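Local coordinates for protein AmbC (Sorangium cellulosum, PDB 5O16) that probably dehydrates beta-hydroxyacyl intermediates as a polyketide synthase dehydratase domain during polyketide assembly, at residues T56-G61 with P88-A93; G95-Q100 with V116-D121. All coordinates share one frame; numbering follows the deposited sequence.

Contact 1. Residues T56-G61 with P88-A93. With SO4 (sulfate ion), chain C.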
loop_
_atom_site.group_PDB
_atom_site.type_symbol
_atom_site.label_atom_id
_atom_site.label_comp_id
_atom_site.label_asym_id
_atom_site.label_seq_id
_atom_site.Cartn_x
_atom_site.Cartn_y
_atom_site.Cartn_z
ATOM N N THR A 56 -13.161 -12.143 -7.839
ATOM C CA THR A 56 -13.300 -12.009 -6.399
ATOM C C THR A 56 -12.746 -10.657 -5.954
ATOM O O THR A 56 -11.665 -10.244 -6.395
ATOM C CB THR A 56 -12.593 -13.169 -5.690
ATOM O OG1 THR A 56 -13.122 -14.403 -6.174
ATOM C CG2 THR A 56 -12.795 -13.111 -4.187
ATOM N N VAL A 57 -13.525 -9.939 -5.148
ATOM C CA VAL A 57 -13.038 -8.728 -4.488
ATOM C C VAL A 57 -11.937 -9.121 -3.516
ATOM O O VAL A 57 -12.179 -9.799 -2.517
ATOM C CB VAL A 57 -14.158 -7.976 -3.769
ATOM C CG1 VAL A 57 -13.599 -6.752 -3.080
ATOM C CG2 VAL A 57 -15.226 -7.589 -4.749
ATOM N N ILE A 58 -10.726 -8.683 -3.794
ATOM C CA ILE A 58 -9.583 -8.955 -2.945
ATOM C C ILE A 58 -9.179 -7.625 -2.335
ATOM O O ILE A 58 -9.141 -6.607 -3.036
ATOM C CB ILE A 58 -8.436 -9.580 -3.759
ATOM C CG1 ILE A 58 -8.879 -10.943 -4.292
ATOM C CG2 ILE A 58 -7.212 -9.791 -2.896
ATOM C CD1 ILE A 58 -8.984 -12.017 -3.238
ATOM N N LEU A 59 -8.927 -7.620 -1.032
ATOM C CA LEU A 59 -8.285 -6.466 -0.415
ATOM C C LEU A 59 -6.906 -6.258 -1.032
ATOM O O LEU A 59 -6.102 -7.199 -1.066
ATOM C CB LEU A 59 -8.138 -6.656 1.088
ATOM C CG LEU A 59 -7.661 -5.363 1.752
ATOM C CD1 LEU A 59 -8.794 -4.358 1.838
ATOM C CD2 LEU A 59 -7.026 -5.611 3.109
ATOM N N PRO A 60 -6.597 -5.071 -1.543
ATOM C CA PRO A 60 -5.310 -4.892 -2.222
ATOM C C PRO A 60 -4.144 -4.890 -1.246
ATOM O O PRO A 60 -4.258 -4.470 -0.093
ATOM C CB PRO A 60 -5.459 -3.531 -2.917
ATOM C CG PRO A 60 -6.454 -2.794 -2.095
ATOM C CD PRO A 60 -7.405 -3.839 -1.544
ATOM N N GLY A 61 -2.997 -5.351 -1.750
ATOM C CA GLY A 61 -1.799 -5.434 -0.938
ATOM C C GLY A 61 -1.357 -4.104 -0.363
ATOM O O GLY A 61 -0.794 -4.055 0.736
ATOM N N PRO A 88 -4.147 -13.637 0.353
ATOM C CA PRO A 88 -5.108 -12.572 0.050
ATOM C C PRO A 88 -6.306 -12.630 0.971
ATOM O O PRO A 88 -6.704 -13.695 1.445
ATOM C CB PRO A 88 -5.529 -12.876 -1.390
ATOM C CG PRO A 88 -5.430 -14.322 -1.473
ATOM C CD PRO A 88 -4.193 -14.695 -0.664
ATOM N N LEU A 89 -6.886 -11.468 1.221
ATOM C CA LEU A 89 -8.058 -11.373 2.077
ATOM C C LEU A 89 -9.250 -11.025 1.198
ATOM O O LEU A 89 -9.350 -9.907 0.676
ATOM C CB LEU A 89 -7.840 -10.349 3.192
ATOM C CG LEU A 89 -9.053 -9.634 3.768
ATOM C CD1 LEU A 89 -9.849 -10.617 4.564
ATOM C CD2 LEU A 89 -8.585 -8.535 4.694
ATOM N N ALA A 90 -10.154 -11.985 1.038
ATOM C CA ALA A 90 -11.315 -11.773 0.197
ATOM C C ALA A 90 -12.374 -11.030 0.991
ATOM O O ALA A 90 -12.604 -11.317 2.168
ATOM C CB ALA A 90 -11.861 -13.105 -0.322
ATOM N N LEU A 91 -13.035 -10.091 0.333
ATOM C CA LEU A 91 -13.977 -9.264 1.061
ATOM C C LEU A 91 -15.392 -9.538 0.602
ATOM O O LEU A 91 -15.620 -9.799 -0.584
ATOM C CB LEU A 91 -13.655 -7.776 0.866
ATOM C CG LEU A 91 -12.519 -7.349 1.787
ATOM C CD1 LEU A 91 -11.867 -6.091 1.322
ATOM C CD2 LEU A 91 -13.057 -7.160 3.195
ATOM N N PRO A 92 -16.359 -9.520 1.513
ATOM C CA PRO A 92 -17.732 -9.697 1.058
ATOM C C PRO A 92 -18.290 -8.356 0.627
ATOM O O PRO A 92 -18.159 -7.345 1.326
ATOM C CB PRO A 92 -18.443 -10.234 2.309
ATOM C CG PRO A 92 -17.688 -9.628 3.443
ATOM C CD PRO A 92 -16.254 -9.530 2.984
ATOM N N ALA A 93 -18.906 -8.349 -0.558
ATOM C CA ALA A 93 -19.738 -7.200 -0.882
ATOM C C ALA A 93 -20.757 -7.147 0.231
ATOM O O ALA A 93 -21.097 -8.189 0.774
ATOM C CB ALA A 93 -20.448 -7.353 -2.228
HETATM S S SO4 C . -2.724 -6.368 -5.088
HETATM O O1 SO4 C . -3.458 -6.148 -6.332
HETATM O O2 SO4 C . -2.510 -5.085 -4.417
HETATM O O3 SO4 C . -3.491 -7.263 -4.225
HETATM O O4 SO4 C . -1.431 -6.973 -5.394
#
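Ile58 and Ala90 face each other in a single backbone bridge, their CA atoms 4.6 Å apart, where the touching parts of 56-61 and 88-93 run at 103° to one another. Two nearly straight hydrogen bonds flank the bridge, from Leu91 N to Val57 O at 3.0 Å and from Leu59 N to Leu89 O at 2.9 Å.

Leu59 dominates the buried half. With CG anti to the backbone N (chi1 -171°), its two methyls divide between two leucines: CD1 meets Leu91 CD1 at 3.6 Å and CD2 meets Leu89 CD2 at 3.7 Å. Phe64 of helix 61-74 packs against Leu59 and Leu89, and Val48 against Leu59 and Leu91. Val57 CG1 reaches the CB of Leu91 at the border of this leucine cluster.

On the more exposed half, Ile58 and Pro88 lie side by side, with Ile58 CG2 3.8 Å from Pro88 CB. Ile58 CD1 extends over Ala90, 4.2 Å from its CB, and Thr56 CG2 rests on the same methyl. Replacing Ile58 by an alanine is likely to leave Pro88 CB and Ala90 CB without the methyls that now touch them and to open a gap beside the bridge.

Farther along, Gly61 N donates to sulfate O2 at 2.7 Å, and His51 NE2 also bonds this ion, probably a crystallisation component. His51 and Pro60 fit the HxxxGxxxxP motif of polyketide synthase dehydratases, whose histidine serves as catalytic base in relatives and probably does here. His51 ND1 is bonded to Ile58 O, so the residue docked on 88-93 by apolar packing also holds this histidine; the contact thus joins a motif segment to the neighbouring loop through two backbone bonds and hydrocarbon surfaces.

Contact 2. Residues G95-Q100 with V116-D121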
loop_
_atom_site.group_PDB
_atom_site.type_symbol
_atom_site.label_atom_id
_atom_site.label_comp_id
_atom_site.label_asym_id
_atom_site.label_seq_id
_atom_site.Cartn_x
_atom_site.Cartn_y
_atom_site.Cartn_z
ATOM N N GLY A 95 -20.697 -6.076 3.562
ATOM C CA GLY A 95 -20.392 -6.707 4.838
ATOM C C GLY A 95 -19.138 -6.123 5.432
ATOM O O GLY A 95 -18.639 -5.093 4.974
ATOM N N ALA A 96 -18.624 -6.793 6.463
ATOM C CA ALA A 96 -17.401 -6.334 7.109
ATOM C C ALA A 96 -16.468 -7.484 7.490
ATOM O O ALA A 96 -16.861 -8.651 7.553
ATOM C CB ALA A 96 -17.699 -5.503 8.355
ATOM N N VAL A 97 -15.198 -7.125 7.715
ATOM C CA VAL A 97 -14.186 -8.031 8.241
ATOM C C VAL A 97 -13.588 -7.426 9.507
ATOM O O VAL A 97 -13.445 -6.204 9.636
ATOM C CB VAL A 97 -13.074 -8.339 7.208
ATOM C CG1 VAL A 97 -12.096 -7.197 7.110
ATOM C CG2 VAL A 97 -12.318 -9.579 7.606
ATOM N N THR A 98 -13.247 -8.289 10.458
ATOM C CA THR A 98 -12.529 -7.863 11.650
ATOM C C THR A 98 -11.037 -8.050 11.425
ATOM O O THR A 98 -10.599 -9.049 10.845
ATOM C CB THR A 98 -12.989 -8.645 12.876
ATOM O OG1 THR A 98 -14.394 -8.440 13.057
ATOM C CG2 THR A 98 -12.247 -8.208 14.119
ATOM N N LEU A 99 -10.263 -7.062 11.846
ATOM C CA LEU A 99 -8.831 -7.086 11.646
ATOM C C LEU A 99 -8.125 -7.139 12.983
ATOM O O LEU A 99 -8.649 -6.686 14.005
ATOM C CB LEU A 99 -8.346 -5.867 10.866
ATOM C CG LEU A 99 -9.050 -5.651 9.524
ATOM C CD1 LEU A 99 -9.049 -4.178 9.157
ATOM C CD2 LEU A 99 -8.450 -6.506 8.407
ATOM N N GLN A 100 -6.920 -7.695 12.961
ATOM C CA GLN A 100 -6.100 -7.640 14.158
ATOM C C GLN A 100 -4.637 -7.623 13.745
ATOM O O GLN A 100 -4.212 -8.366 12.850
ATOM C CB GLN A 100 -6.417 -8.800 15.115
ATOM C CG GLN A 100 -5.439 -8.949 16.263
ATOM C CD GLN A 100 -5.773 -10.111 17.187
ATOM O OE1 GLN A 100 -4.879 -10.740 17.763
ATOM N NE2 GLN A 100 -7.063 -10.367 17.378
ATOM N N VAL A 116 -0.666 -9.469 10.413
ATOM C CA VAL A 116 -1.994 -8.914 10.166
ATOM C C VAL A 116 -2.942 -10.067 9.946
ATOM O O VAL A 116 -2.734 -10.892 9.044
ATOM C CB VAL A 116 -2.026 -7.957 8.973
ATOM C CG1 VAL A 116 -3.428 -7.340 8.845
ATOM C CG2 VAL A 116 -0.972 -6.872 9.161
ATOM N N HIS A 117 -3.999 -10.104 10.745
ATOM C CA HIS A 117 -4.998 -11.150 10.652
ATOM C C HIS A 117 -6.381 -10.585 10.390
ATOM O O HIS A 117 -6.661 -9.399 10.587
ATOM C CB HIS A 117 -5.107 -11.987 11.912
ATOM C CG HIS A 117 -3.809 -12.491 12.444
ATOM N ND1 HIS A 117 -2.845 -11.683 13.016
ATOM C CD2 HIS A 117 -3.322 -13.753 12.480
ATOM C CE1 HIS A 117 -1.831 -12.437 13.404
ATOM N NE2 HIS A 117 -2.092 -13.693 13.081
ATOM N N SER A 118 -7.243 -11.470 9.924
ATOM C CA SER A 118 -8.606 -11.089 9.632
ATOM C C SER A 118 -9.507 -12.232 10.034
ATOM O O SER A 118 -9.092 -13.392 10.096
ATOM C CB SER A 118 -8.813 -10.748 8.157
ATOM O OG SER A 118 -9.199 -11.900 7.431
ATOM N N ARG A 119 -10.758 -11.877 10.302
ATOM C CA ARG A 119 -11.798 -12.787 10.714
ATOM C C ARG A 119 -13.111 -12.232 10.184
ATOM O O ARG A 119 -13.320 -11.015 10.221
ATOM C CB ARG A 119 -11.813 -12.953 12.241
ATOM C CG ARG A 119 -12.513 -14.166 12.723
ATOM C CD ARG A 119 -12.670 -14.131 14.234
ATOM N NE ARG A 119 -13.211 -12.889 14.753
ATOM C CZ ARG A 119 -13.520 -12.714 16.032
ATOM N NH1 ARG A 119 -13.305 -13.698 16.894
ATOM N NH2 ARG A 119 -14.017 -11.557 16.454
ATOM N N PRO A 120 -13.982 -13.076 9.646
ATOM C CA PRO A 120 -15.311 -12.608 9.225
ATOM C C PRO A 120 -16.048 -11.968 10.388
ATOM O O PRO A 120 -16.081 -12.506 11.497
ATOM C CB PRO A 120 -16.005 -13.892 8.765
ATOM C CG PRO A 120 -14.884 -14.808 8.428
ATOM C CD PRO A 120 -13.782 -14.507 9.377
ATOM N N ASP A 121 -16.636 -10.805 10.132
ATOM C CA ASP A 121 -17.196 -10.020 11.220
ATOM C C ASP A 121 -18.483 -10.662 11.731
ATOM O O ASP A 121 -19.208 -11.339 10.998
ATOM C CB ASP A 121 -17.461 -8.589 10.750
ATOM C CG ASP A 121 -18.202 -7.758 11.776
ATOM O OD1 ASP A 121 -17.656 -7.578 12.885
ATOM O OD2 ASP A 121 -19.323 -7.290 11.473
#
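Thr98 with Arg119 and Gln100 with His117 form two antiparallel hydrogen-bonded pairs that zip strands 96-106 and 111-120 together. In the first, Thr98 N reaches Arg119 O at 2.7 Å and Arg119 N returns to Thr98 O at 2.9 Å. In the second, His117 N donates to Gln100 O at 2.7 Å, while Gln100 N meets His117 O at 2.9 Å. The short strand segments run 147° apart, an antiparallel pair with the usual twist.

The tightly packed side is the face of Val97, Leu99 and Ser118. With chi1 at 78°, Val97 turns CG2 anti to the backbone N and onto Ser118 CB (3.7 Å), and Leu40 of strand 34-41 covers both Val97 and Leu99. The hydroxyl of buried Ser118 is taken up by His131 NE2.

The other face, with Thr98, Gln100, His117 and Arg119, is partly exposed and looser. Gln100 O sits at the edge of the His117 ring, near its plane, and Trp128 packs beside Gln100, His117 and Arg119; the Arg119 guanidinium meets Thr98 CG2 obliquely and is bonded through NH1 to His124. At the exposed end the pairing frays: Asp121 N makes a weak bond to Ala96 O at 3.4 Å. Asp121 is poorly ordered; its CB rests 3.9 Å from Ala96 CB, and its OD2 has a long, weak ion pair with Arg39 of strand 34-41.

This hairpin, continued by strand 34-41 on one flank and strand 129-137 on the other, belongs to the antiparallel sheet of one hotdog unit in the double hotdog fold of polyketide synthase dehydratases.

In the fold
The two contacts follow one another along the chain, their centres about 11 Å apart, and meet through the loop leucines of 88-93. Leu89 packs on Val97, Leu99 and Ser118, and Leu91 on Val97, so the buried face of the hairpin in contact 2 backs onto the leucine cluster of contact 1. Both are partly buried, with the centre of contact 1 nearer the centre of the chain (about 14 Å against 18 Å). Contact 1 ties a motif segment to a loop by a single bridge with two backbone hydrogen bonds and aliphatic packing. Contact 2 relies on repeated backbone bonding between regular strands and places polar and charged side chains on its outer face.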